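Local structure of transglutaminase-like domain-containing protein (Streptococcus suis, 4XZ7) at residues Val284-Asn289 against Pro294-Arg299; Ala219-Val224 against His307-Thr312; Asp196-Leu201 against Ser268-Arg273. The protein probably catalyses transglutaminase-type acyl transfer through this part of a longer protein, a virulence factor with antiphagocytic properties. All coordinates share one frame; numbering follows the deposited sequence.

Contact 1 of 3, residues Val284-Asn289 against Pro294-Arg299; sequences VVVGKN and PHATAR
A beta hairpin in the five-stranded sheet of the transglutaminase-like domain sets Val285 beside Thr297 and Gly287 beside His295 as hydrogen-bonded antiparallel pairs. Each pair is closed by two backbone bonds. Val285 N reaches Thr297 O at 2.9 Å in a nearly straight bond (172°), whereas His295 N meets Gly287 O, also at 2.9 Å, from above the carbonyl plane. Between them, in the non-hydrogen-bonded pair, Val286 CG1 lies 4.0 Å from Ala296 CB. The other face of the hairpin carries Val285, Thr297 and His295. Here the Thr297 hydroxyl stands between its own backbone N and carbonyl carbon (chi1 60°), which brings OG1 to 3.2 Å from Val285 CG2; this buried oxygen has no polar partner in the model. Arg299 CG passes Val285 CG1 at 3.9 Å, while its guanidinium forms a salt bridge with Glu362 and bonds to Thr308. Beyond the paired residues, Asn289 OD1 lies over one face of the His295 ring, 4.5 Å from His295 CG. His295 NE2 is bonded to Asp310 OD2 and its side chain touches Cys264, an order and geometry consistent with the Cys-His-Asp catalytic triad of transglutaminases.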
ATOM      1  N   VAL B 284      15.336   0.839  23.070  1.00 28.73           N
ATOM      2  CA  VAL B 284      15.748   1.560  21.875  1.00 30.70           C
ATOM      3  C   VAL B 284      15.631   3.070  22.074  1.00 27.23           C
ATOM      4  O   VAL B 284      14.608   3.573  22.540  1.00 26.29           O
ATOM      5  CB  VAL B 284      14.891   1.137  20.655  1.00 24.56           C
ATOM      6  CG1 VAL B 284      15.283   1.921  19.433  1.00 23.76           C
ATOM      7  CG2 VAL B 284      15.043  -0.345  20.392  1.00 29.34           C
ATOM      8  N   VAL B 285      16.667   3.798  21.692  1.00 28.59           N
ATOM      9  CA  VAL B 285      16.619   5.249  21.762  1.00 25.47           C
ATOM     10  C   VAL B 285      16.929   5.902  20.423  1.00 24.65           C
ATOM     11  O   VAL B 285      17.528   5.283  19.533  1.00 27.65           O
ATOM     12  CB  VAL B 285      17.609   5.790  22.813  1.00 32.44           C
ATOM     13  CG1 VAL B 285      17.153   5.418  24.241  1.00 27.32           C
ATOM     14  CG2 VAL B 285      19.016   5.284  22.531  1.00 26.50           C
ATOM     15  N   VAL B 286      16.535   7.167  20.297  1.00 24.57           N
ATOM     16  CA  VAL B 286      16.802   7.948  19.105  1.00 23.93           C
ATOM     17  C   VAL B 286      17.432   9.283  19.461  1.00 27.44           C
ATOM     18  O   VAL B 286      17.240   9.805  20.561  1.00 30.71           O
ATOM     19  CB  VAL B 286      15.527   8.215  18.290  1.00 28.41           C
ATOM     20  CG1 VAL B 286      14.914   6.906  17.818  1.00 28.61           C
ATOM     21  CG2 VAL B 286      14.530   9.021  19.123  1.00 33.83           C
ATOM     22  N   GLY B 287      18.159   9.847  18.506  1.00 24.05           N
ATOM     23  CA  GLY B 287      18.849  11.098  18.708  1.00 24.51           C
ATOM     24  C   GLY B 287      19.440  11.506  17.382  1.00 33.43           C
ATOM     25  O   GLY B 287      18.844  11.274  16.322  1.00 33.05           O
ATOM     26  N   LYS B 288      20.618  12.103  17.421  1.00 26.71           N
ATOM     27  CA  LYS B 288      21.256  12.495  16.177  1.00 32.04           C
ATOM     28  C   LYS B 288      22.708  12.054  16.087  1.00 30.25           C
ATOM     29  O   LYS B 288      23.415  11.983  17.100  1.00 32.18           O
ATOM     30  CB  LYS B 288      21.156  14.009  15.981  1.00 32.29           C
ATOM     31  CG  LYS B 288      19.727  14.451  15.689  1.00 36.63           C
ATOM     32  CD  LYS B 288      19.639  15.876  15.207  1.00 39.76           C
ATOM     33  CE  LYS B 288      18.192  16.223  14.865  1.00 39.79           C
ATOM     34  NZ  LYS B 288      18.085  17.542  14.187  1.00 46.91           N
ATOM     35  N   ASN B 289      23.107  11.739  14.854  1.00 30.98           N
ATOM     36  CA  ASN B 289      24.488  11.473  14.463  1.00 41.09           C
ATOM     37  C   ASN B 289      25.463  12.466  15.020  1.00 36.61           C
ATOM     38  O   ASN B 289      25.081  13.575  15.379  1.00 29.13           O
ATOM     39  CB  ASN B 289      24.636  11.513  12.937  1.00 40.75           C
ATOM     40  CG  ASN B 289      25.203  10.252  12.388  1.00 49.18           C
ATOM     41  OD1 ASN B 289      25.672   9.400  13.142  1.00 59.77           O
ATOM     42  ND2 ASN B 289      25.169  10.106  11.067  1.00 45.96           N
ATOM     43  N   PRO B 294      19.549  12.233  11.947  1.00 30.38           N
ATOM     44  CA  PRO B 294      18.785  11.459  12.925  1.00 30.92           C
ATOM     45  C   PRO B 294      19.236   9.990  12.965  1.00 33.63           C
ATOM     46  O   PRO B 294      19.469   9.380  11.923  1.00 20.87           O
ATOM     47  CB  PRO B 294      17.336  11.595  12.422  1.00 25.76           C
ATOM     48  CG  PRO B 294      17.348  12.850  11.544  1.00 20.92           C
ATOM     49  CD  PRO B 294      18.682  12.783  10.889  1.00 29.43           C
ATOM     50  N   HIS B 295      19.369   9.434  14.164  1.00 29.42           N
ATOM     51  CA  HIS B 295      19.926   8.107  14.307  1.00 21.97           C
ATOM     52  C   HIS B 295      19.256   7.381  15.465  1.00 28.24           C
ATOM     53  O   HIS B 295      18.498   7.982  16.248  1.00 31.09           O
ATOM     54  CB  HIS B 295      21.448   8.197  14.510  1.00 26.70           C
ATOM     55  CG  HIS B 295      22.169   6.896  14.321  1.00 30.82           C
ATOM     56  ND1 HIS B 295      22.181   6.218  13.118  1.00 30.91           N
ATOM     57  CD2 HIS B 295      22.907   6.151  15.180  1.00 31.83           C
ATOM     58  CE1 HIS B 295      22.901   5.114  13.247  1.00 22.23           C
ATOM     59  NE2 HIS B 295      23.345   5.048  14.488  1.00 23.01           N
ATOM     60  N   ALA B 296      19.534   6.086  15.572  1.00 25.97           N
ATOM     61  CA  ALA B 296      18.975   5.260  16.642  1.00 22.79           C
ATOM     62  C   ALA B 296      19.999   4.265  17.152  1.00 23.36           C
ATOM     63  O   ALA B 296      20.827   3.764  16.386  1.00 23.18           O
ATOM     64  CB  ALA B 296      17.735   4.533  16.166  1.00 22.21           C
ATOM     65  N   THR B 297      19.952   3.997  18.455  1.00 24.12           N
ATOM     66  CA  THR B 297      20.903   3.099  19.100  1.00 24.83           C
ATOM     67  C   THR B 297      20.176   2.318  20.195  1.00 32.84           C
ATOM     68  O   THR B 297      19.019   2.614  20.489  1.00 26.56           O
ATOM     69  CB  THR B 297      22.094   3.873  19.741  1.00 33.05           C
ATOM     70  OG1 THR B 297      21.591   4.787  20.727  1.00 26.01           O
ATOM     71  CG2 THR B 297      22.892   4.655  18.694  1.00 27.22           C
ATOM     72  N   ALA B 298      20.841   1.341  20.813  1.00 26.06           N
ATOM     73  CA  ALA B 298      20.270   0.734  22.013  1.00 26.77           C
ATOM     74  C   ALA B 298      20.935   1.307  23.253  1.00 35.05           C
ATOM     75  O   ALA B 298      22.095   1.716  23.215  1.00 32.83           O
ATOM     76  CB  ALA B 298      20.418  -0.768  22.002  1.00 27.03           C
ATOM     77  N   ARG B 299      20.178   1.354  24.341  1.00 32.25           N
ATOM     78  CA  ARG B 299      20.731   1.556  25.666  1.00 29.46           C
ATOM     79  C   ARG B 299      20.664   0.223  26.361  1.00 30.17           C
ATOM     80  O   ARG B 299      19.619  -0.435  26.318  1.00 29.95           O
ATOM     81  CB  ARG B 299      19.958   2.602  26.427  1.00 29.72           C
ATOM     82  CG  ARG B 299      20.294   4.005  26.003  1.00 37.79           C
ATOM     83  CD  ARG B 299      20.682   4.813  27.212  1.00 45.58           C
ATOM     84  NE  ARG B 299      22.073   5.203  27.169  1.00 48.70           N
ATOM     85  CZ  ARG B 299      22.756   5.672  28.204  1.00 38.75           C
ATOM     86  NH1 ARG B 299      24.021   5.996  28.032  1.00 31.99           N
ATOM     87  NH2 ARG B 299      22.186   5.808  29.397  1.00 39.68           N
TER

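Contact 2 of 3, residues Ala219-Val224 against His307-Thr312; sequences AFVQYV and HTIDGT
Val221, on helix 213-227, packs over Ile309 and Gly311 where strand 305-309 runs out into a loop, so that a helix of the transglutaminase-like domain is joined to the end of an outer strand of its sheet. From the helix backbone the bond to Val221 CB heads toward the strand, and the two methyls divide the work. CG1, anti to the backbone N (chi1 167°), lies 4.0 Å from Gly311 CA and so rests on main chain. CG2, the other branch, meets Ile309 CG2 at 3.7 Å. The methyl of Ile309 that it meets is itself anti to that residue's backbone N. Phe275 of helix 264-277 also touches Val221 and adds to the apolar surroundings. Past the strand end the loop is folded by an Asx turn: Thr312 N donates to Asp310 OD2 at 3.1 Å, approaching from above the carboxylate plane, while Asp310 OD1 is bonded to Tyr339 OH. No direct hydrogen bond spans the two segments. A single water does so instead, donating both to Val221 O and to Gly311 O, at 2.8 Å from each.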
ATOM      1  N   ALA B 219      30.212  -9.171  21.180  1.00 35.34           N
ATOM      2  CA  ALA B 219      30.045 -10.327  20.310  1.00 35.97           C
ATOM      3  C   ALA B 219      28.749 -10.273  19.493  1.00 32.02           C
ATOM      4  O   ALA B 219      28.764 -10.489  18.272  1.00 35.01           O
ATOM      5  CB  ALA B 219      30.085 -11.598  21.135  1.00 34.57           C
ATOM      6  N   PHE B 220      27.625  -9.995  20.153  1.00 31.70           N
ATOM      7  CA  PHE B 220      26.357  -9.980  19.413  1.00 30.53           C
ATOM      8  C   PHE B 220      26.305  -8.850  18.364  1.00 29.35           C
ATOM      9  O   PHE B 220      25.953  -9.070  17.198  1.00 30.16           O
ATOM     10  CB  PHE B 220      25.164  -9.858  20.356  1.00 30.52           C
ATOM     11  CG  PHE B 220      23.851  -9.928  19.641  1.00 35.74           C
ATOM     12  CD1 PHE B 220      23.351 -11.146  19.215  1.00 29.47           C
ATOM     13  CD2 PHE B 220      23.140  -8.774  19.352  1.00 31.52           C
ATOM     14  CE1 PHE B 220      22.150 -11.213  18.535  1.00 33.22           C
ATOM     15  CE2 PHE B 220      21.950  -8.828  18.670  1.00 27.55           C
ATOM     16  CZ  PHE B 220      21.451 -10.041  18.254  1.00 31.44           C
ATOM     17  N   VAL B 221      26.652  -7.649  18.809  1.00 35.39           N
ATOM     18  CA  VAL B 221      26.671  -6.458  17.974  1.00 31.11           C
ATOM     19  C   VAL B 221      27.527  -6.676  16.730  1.00 31.49           C
ATOM     20  O   VAL B 221      27.090  -6.406  15.603  1.00 27.20           O
ATOM     21  CB  VAL B 221      27.202  -5.248  18.770  1.00 37.26           C
ATOM     22  CG1 VAL B 221      27.537  -4.093  17.845  1.00 47.83           C
ATOM     23  CG2 VAL B 221      26.192  -4.824  19.798  1.00 37.56           C
ATOM     24  N   GLN B 222      28.736  -7.198  16.938  1.00 33.70           N
ATOM     25  CA  GLN B 222      29.656  -7.417  15.829  1.00 33.31           C
ATOM     26  C   GLN B 222      29.128  -8.486  14.883  1.00 30.47           C
ATOM     27  O   GLN B 222      29.211  -8.344  13.654  1.00 32.10           O
ATOM     28  CB  GLN B 222      31.048  -7.803  16.338  1.00 35.42           C
ATOM     29  CG  GLN B 222      32.150  -7.580  15.303  1.00 47.70           C
ATOM     30  CD  GLN B 222      32.352  -6.099  14.946  1.00 53.61           C
ATOM     31  OE1 GLN B 222      31.932  -5.640  13.877  1.00 54.30           O
ATOM     32  NE2 GLN B 222      33.015  -5.356  15.835  1.00 53.33           N
ATOM     33  N   TYR B 223      28.570  -9.556  15.441  1.00 32.48           N
ATOM     34  CA  TYR B 223      28.007 -10.593  14.574  1.00 35.22           C
ATOM     35  C   TYR B 223      26.890 -10.076  13.660  1.00 27.41           C
ATOM     36  O   TYR B 223      26.886 -10.313  12.432  1.00 36.31           O
ATOM     37  CB  TYR B 223      27.456 -11.751  15.395  1.00 35.71           C
ATOM     38  CG  TYR B 223      26.922 -12.850  14.503  1.00 31.32           C
ATOM     39  CD1 TYR B 223      25.580 -12.896  14.140  1.00 28.26           C
ATOM     40  CD2 TYR B 223      27.771 -13.825  14.006  1.00 35.65           C
ATOM     41  CE1 TYR B 223      25.104 -13.876  13.312  1.00 38.89           C
ATOM     42  CE2 TYR B 223      27.303 -14.817  13.193  1.00 38.88           C
ATOM     43  CZ  TYR B 223      25.970 -14.838  12.845  1.00 41.01           C
ATOM     44  OH  TYR B 223      25.509 -15.831  12.028  1.00 49.30           O
ATOM     45  N   VAL B 224      25.921  -9.398  14.265  1.00 33.05           N
ATOM     46  CA  VAL B 224      24.799  -8.896  13.483  1.00 26.98           C
ATOM     47  C   VAL B 224      25.307  -7.927  12.429  1.00 30.16           C
ATOM     48  O   VAL B 224      24.921  -8.027  11.269  1.00 26.97           O
ATOM     49  CB  VAL B 224      23.753  -8.215  14.353  1.00 25.48           C
ATOM     50  CG1 VAL B 224      22.759  -7.407  13.482  1.00 24.29           C
ATOM     51  CG2 VAL B 224      23.031  -9.255  15.170  1.00 26.51           C
ATOM     52  N   HIS B 307      24.680   1.993  29.148  1.00 33.48           N
ATOM     53  CA  HIS B 307      25.561   2.354  28.044  1.00 32.88           C
ATOM     54  C   HIS B 307      24.803   2.585  26.744  1.00 35.62           C
ATOM     55  O   HIS B 307      23.802   1.905  26.469  1.00 36.25           O
ATOM     56  CB  HIS B 307      26.603   1.260  27.806  1.00 33.30           C
ATOM     57  CG  HIS B 307      27.400   0.912  29.021  1.00 36.93           C
ATOM     58  ND1 HIS B 307      28.481   1.658  29.439  1.00 35.39           N
ATOM     59  CD2 HIS B 307      27.261  -0.089  29.918  1.00 35.57           C
ATOM     60  CE1 HIS B 307      28.982   1.119  30.535  1.00 39.62           C
ATOM     61  NE2 HIS B 307      28.258   0.059  30.848  1.00 37.38           N
ATOM     62  N   THR B 308      25.293   3.523  25.937  1.00 31.01           N
ATOM     63  CA  THR B 308      24.818   3.644  24.563  1.00 29.81           C
ATOM     64  C   THR B 308      25.637   2.733  23.649  1.00 31.84           C
ATOM     65  O   THR B 308      26.872   2.821  23.596  1.00 32.03           O
ATOM     66  CB  THR B 308      24.887   5.086  24.051  1.00 29.38           C
ATOM     67  OG1 THR B 308      24.395   5.968  25.065  1.00 37.51           O
ATOM     68  CG2 THR B 308      24.044   5.244  22.794  1.00 31.15           C
ATOM     69  N   ILE B 309      24.936   1.834  22.972  1.00 28.92           N
ATOM     70  CA  ILE B 309      25.511   0.918  22.004  1.00 28.63           C
ATOM     71  C   ILE B 309      24.956   1.187  20.604  1.00 27.43           C
ATOM     72  O   ILE B 309      23.751   1.006  20.359  1.00 26.82           O
ATOM     73  CB  ILE B 309      25.230  -0.543  22.381  1.00 35.74           C
ATOM     74  CG1 ILE B 309      25.706  -0.815  23.804  1.00 30.28           C
ATOM     75  CG2 ILE B 309      25.891  -1.483  21.373  1.00 33.01           C
ATOM     76  CD1 ILE B 309      27.228  -0.727  23.960  1.00 31.06           C
ATOM     77  N   ASP B 310      25.837   1.670  19.721  1.00 27.19           N
ATOM     78  CA  ASP B 310      25.537   1.919  18.306  1.00 31.74           C
ATOM     79  C   ASP B 310      25.921   0.695  17.477  1.00 31.37           C
ATOM     80  O   ASP B 310      27.111   0.430  17.279  1.00 29.21           O
ATOM     81  CB  ASP B 310      26.303   3.142  17.794  1.00 26.09           C
ATOM     82  CG  ASP B 310      25.754   3.680  16.477  1.00 29.88           C
ATOM     83  OD1 ASP B 310      26.029   4.858  16.186  1.00 41.21           O
ATOM     84  OD2 ASP B 310      25.045   2.950  15.738  1.00 28.11           O
ATOM     85  N   GLY B 311      24.929  -0.050  17.007  1.00 25.41           N
ATOM     86  CA  GLY B 311      25.180  -1.285  16.291  1.00 25.32           C
ATOM     87  C   GLY B 311      25.485  -1.044  14.827  1.00 34.58           C
ATOM     88  O   GLY B 311      25.726  -1.983  14.063  1.00 33.97           O
ATOM     89  N   THR B 312      25.464   0.223  14.426  1.00 30.90           N
ATOM     90  CA  THR B 312      25.760   0.575  13.048  1.00 28.67           C
ATOM     91  C   THR B 312      26.842   1.664  12.999  1.00 23.95           C
ATOM     92  O   THR B 312      26.650   2.730  12.407  1.00 29.33           O
ATOM     93  CB  THR B 312      24.481   1.034  12.306  1.00 28.63           C
ATOM     94  OG1 THR B 312      23.854   2.088  13.042  1.00 24.88           O
ATOM     95  CG2 THR B 312      23.478  -0.118  12.199  1.00 27.42           C
TER
HETATM   96  O   HOH W   1      25.075  -4.543  14.902  1.00 29.94           O

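Contact 3 of 3, residues Asp196-Leu201 against Ser268-Arg273; sequences DLIHKL and STTAAR
Helices 196-201 and 268-273 cross at -80° with their axes 10.5 Å apart, and Ile198 and Thr270 are the nearest CA pair, at 7.1 Å. The second segment belongs to helix 264-277, which starts at Cys264 and probably corresponds to the cysteine-bearing helix of the papain-like transglutaminase fold; helix 188-205 packs across it. Ile198 is the main apolar link. Its CG1 lies beside the backbone N and chi2 of 168° extends the chain; the Ile198 and Arg273 side chains cross at about a right angle, with CD1 of Ile198 3.5 Å from Arg273 CG and 3.9 Å from Arg273 CB. The Thr270 methyl CG2 fits against both neighbours on the first helix, at 4.0 Å from Leu201 CD1 and 4.3 Å from Ile198 CG1. Val256 of helix 255-259 also touches Leu201 and Thr270, while Ala141 of the second subunit packs on Arg273. Arg273 offers its aliphatic stem to Ile198 and carries its charge farther on: the chain bends at chi2 (74°), NH1 is bonded to Leu374 O, and NH2 is shared by Phe376 O and a salt bridge to Asp195 OD2.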
ATOM      1  N   ASP B 196      12.552 -16.659  17.789  1.00 36.29           N
ATOM      2  CA  ASP B 196      13.426 -17.792  17.516  1.00 41.94           C
ATOM      3  C   ASP B 196      14.587 -17.373  16.627  1.00 35.46           C
ATOM      4  O   ASP B 196      15.732 -17.736  16.892  1.00 36.93           O
ATOM      5  CB  ASP B 196      12.667 -18.951  16.872  1.00 39.62           C
ATOM      6  CG  ASP B 196      13.487 -20.232  16.857  1.00 45.52           C
ATOM      7  OD1 ASP B 196      13.691 -20.826  17.949  1.00 45.80           O
ATOM      8  OD2 ASP B 196      13.940 -20.628  15.761  1.00 47.20           O
ATOM      9  N   LEU B 197      14.288 -16.618  15.573  1.00 31.86           N
ATOM     10  CA  LEU B 197      15.334 -16.047  14.716  1.00 31.21           C
ATOM     11  C   LEU B 197      16.385 -15.253  15.509  1.00 30.87           C
ATOM     12  O   LEU B 197      17.591 -15.345  15.238  1.00 37.57           O
ATOM     13  CB  LEU B 197      14.696 -15.159  13.653  1.00 35.95           C
ATOM     14  CG  LEU B 197      14.506 -15.704  12.234  1.00 34.87           C
ATOM     15  CD1 LEU B 197      14.564 -17.194  12.175  1.00 32.30           C
ATOM     16  CD2 LEU B 197      13.181 -15.206  11.653  1.00 29.88           C
ATOM     17  N   ILE B 198      15.929 -14.491  16.500  1.00 26.52           N
ATOM     18  CA  ILE B 198      16.834 -13.724  17.350  1.00 26.98           C
ATOM     19  C   ILE B 198      17.694 -14.644  18.195  1.00 47.68           C
ATOM     20  O   ILE B 198      18.907 -14.437  18.307  1.00 45.17           O
ATOM     21  CB  ILE B 198      16.060 -12.769  18.268  1.00 37.11           C
ATOM     22  CG1 ILE B 198      15.337 -11.720  17.424  1.00 31.79           C
ATOM     23  CG2 ILE B 198      16.990 -12.095  19.242  1.00 27.55           C
ATOM     24  CD1 ILE B 198      14.353 -10.931  18.211  1.00 33.63           C
ATOM     25  N   HIS B 199      17.057 -15.656  18.788  1.00 44.89           N
ATOM     26  CA  HIS B 199      17.759 -16.676  19.563  1.00 38.79           C
ATOM     27  C   HIS B 199      18.885 -17.286  18.730  1.00 34.57           C
ATOM     28  O   HIS B 199      20.016 -17.438  19.204  1.00 33.45           O
ATOM     29  CB  HIS B 199      16.786 -17.768  20.025  1.00 45.02           C
ATOM     30  CG  HIS B 199      17.228 -18.502  21.255  1.00 55.20           C
ATOM     31  ND1 HIS B 199      18.346 -19.308  21.283  1.00 59.02           N
ATOM     32  CD2 HIS B 199      16.689 -18.564  22.496  1.00 59.29           C
ATOM     33  CE1 HIS B 199      18.485 -19.826  22.490  1.00 57.45           C
ATOM     34  NE2 HIS B 199      17.490 -19.393  23.244  1.00 61.84           N
ATOM     35  N   LYS B 200      18.581 -17.617  17.482  1.00 38.63           N
ATOM     36  CA  LYS B 200      19.593 -18.175  16.596  1.00 40.49           C
ATOM     37  C   LYS B 200      20.712 -17.175  16.313  1.00 45.23           C
ATOM     38  O   LYS B 200      21.879 -17.570  16.219  1.00 35.39           O
ATOM     39  CB  LYS B 200      18.957 -18.643  15.289  1.00 39.56           C
ATOM     40  CG  LYS B 200      18.386 -20.055  15.374  1.00 46.17           C
ATOM     41  CD  LYS B 200      17.532 -20.402  14.162  1.00 49.15           C
ATOM     42  CE  LYS B 200      16.943 -21.799  14.304  1.00 62.55           C
ATOM     43  NZ  LYS B 200      16.030 -22.129  13.175  1.00 68.25           N
ATOM     44  N   LEU B 201      20.379 -15.888  16.175  1.00 42.80           N
ATOM     45  CA  LEU B 201      21.454 -14.895  16.025  1.00 40.76           C
ATOM     46  C   LEU B 201      22.343 -14.899  17.273  1.00 37.98           C
ATOM     47  O   LEU B 201      23.559 -14.766  17.171  1.00 39.80           O
ATOM     48  CB  LEU B 201      20.907 -13.484  15.773  1.00 30.06           C
ATOM     49  CG  LEU B 201      20.179 -13.233  14.454  1.00 35.70           C
ATOM     50  CD1 LEU B 201      19.609 -11.823  14.418  1.00 35.34           C
ATOM     51  CD2 LEU B 201      21.125 -13.455  13.279  1.00 32.37           C
ATOM     52  N   SER B 268      18.912  -1.708  16.084  1.00 23.72           N
ATOM     53  CA  SER B 268      18.772  -1.385  17.505  1.00 24.49           C
ATOM     54  C   SER B 268      17.625  -2.159  18.164  1.00 30.06           C
ATOM     55  O   SER B 268      17.710  -2.529  19.341  1.00 24.78           O
ATOM     56  CB  SER B 268      18.559   0.122  17.704  1.00 25.19           C
ATOM     57  OG  SER B 268      19.631   0.884  17.146  1.00 25.78           O
ATOM     58  N   THR B 269      16.553  -2.402  17.417  1.00 23.24           N
ATOM     59  CA  THR B 269      15.409  -3.140  17.969  1.00 23.47           C
ATOM     60  C   THR B 269      15.732  -4.625  18.148  1.00 23.97           C
ATOM     61  O   THR B 269      15.419  -5.227  19.183  1.00 24.73           O
ATOM     62  CB  THR B 269      14.172  -2.997  17.078  1.00 22.64           C
ATOM     63  OG1 THR B 269      13.840  -1.604  16.944  1.00 22.29           O
ATOM     64  CG2 THR B 269      13.000  -3.776  17.658  1.00 22.96           C
ATOM     65  N   THR B 270      16.382  -5.210  17.148  1.00 25.55           N
ATOM     66  CA  THR B 270      16.821  -6.594  17.265  1.00 27.24           C
ATOM     67  C   THR B 270      17.843  -6.735  18.398  1.00 28.41           C
ATOM     68  O   THR B 270      17.806  -7.699  19.162  1.00 33.44           O
ATOM     69  CB  THR B 270      17.433  -7.093  15.951  1.00 29.53           C
ATOM     70  OG1 THR B 270      16.434  -7.050  14.936  1.00 26.17           O
ATOM     71  CG2 THR B 270      17.945  -8.541  16.092  1.00 28.62           C
ATOM     72  N   ALA B 271      18.742  -5.765  18.507  1.00 25.29           N
ATOM     73  CA  ALA B 271      19.747  -5.808  19.562  1.00 28.84           C
ATOM     74  C   ALA B 271      19.112  -5.670  20.943  1.00 28.65           C
ATOM     75  O   ALA B 271      19.485  -6.379  21.864  1.00 29.04           O
ATOM     76  CB  ALA B 271      20.803  -4.726  19.352  1.00 26.23           C
ATOM     77  N   ALA B 272      18.152  -4.760  21.089  1.00 29.57           N
ATOM     78  CA  ALA B 272      17.531  -4.542  22.390  1.00 27.30           C
ATOM     79  C   ALA B 272      16.808  -5.805  22.811  1.00 35.02           C
ATOM     80  O   ALA B 272      16.939  -6.247  23.970  1.00 30.23           O
ATOM     81  CB  ALA B 272      16.579  -3.361  22.360  1.00 30.14           C
ATOM     82  N   ARG B 273      16.065  -6.396  21.868  1.00 27.07           N
ATOM     83  CA  ARG B 273      15.358  -7.646  22.157  1.00 34.64           C
ATOM     84  C   ARG B 273      16.351  -8.720  22.597  1.00 34.81           C
ATOM     85  O   ARG B 273      16.173  -9.338  23.648  1.00 34.41           O
ATOM     86  CB  ARG B 273      14.559  -8.132  20.946  1.00 35.64           C
ATOM     87  CG  ARG B 273      13.672  -9.328  21.233  1.00 40.15           C
ATOM     88  CD  ARG B 273      12.439  -8.944  22.047  1.00 38.56           C
ATOM     89  NE  ARG B 273      11.551 -10.086  22.250  1.00 27.80           N
ATOM     90  CZ  ARG B 273      10.602 -10.129  23.176  1.00 28.38           C
ATOM     91  NH1 ARG B 273      10.410  -9.090  23.977  1.00 32.23           N
ATOM     92  NH2 ARG B 273       9.848 -11.208  23.311  1.00 28.82           N
TER

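How the contacts relate
From the N terminus, the chain passes through 196-201 and then 219-224 on the next helix before reaching 268-273, where contact 3 closes the first loop. Contact 1 opens soon afterwards and shuts at once as a hairpin, in series with contact 3. Only then does 307-312 complete contact 2, whose loop encloses contact 1 and crosses that of contact 3. Contacts 1 and 2 have centres about 13 Å apart and meet in neighbouring strands, where Ala298 and Ile309 share a backbone bond. Phe220 packs on Leu201 and Ala271 to connect contacts 2 and 3, and Val284 packs against Thr269 to bring the sheet onto helix 264-277.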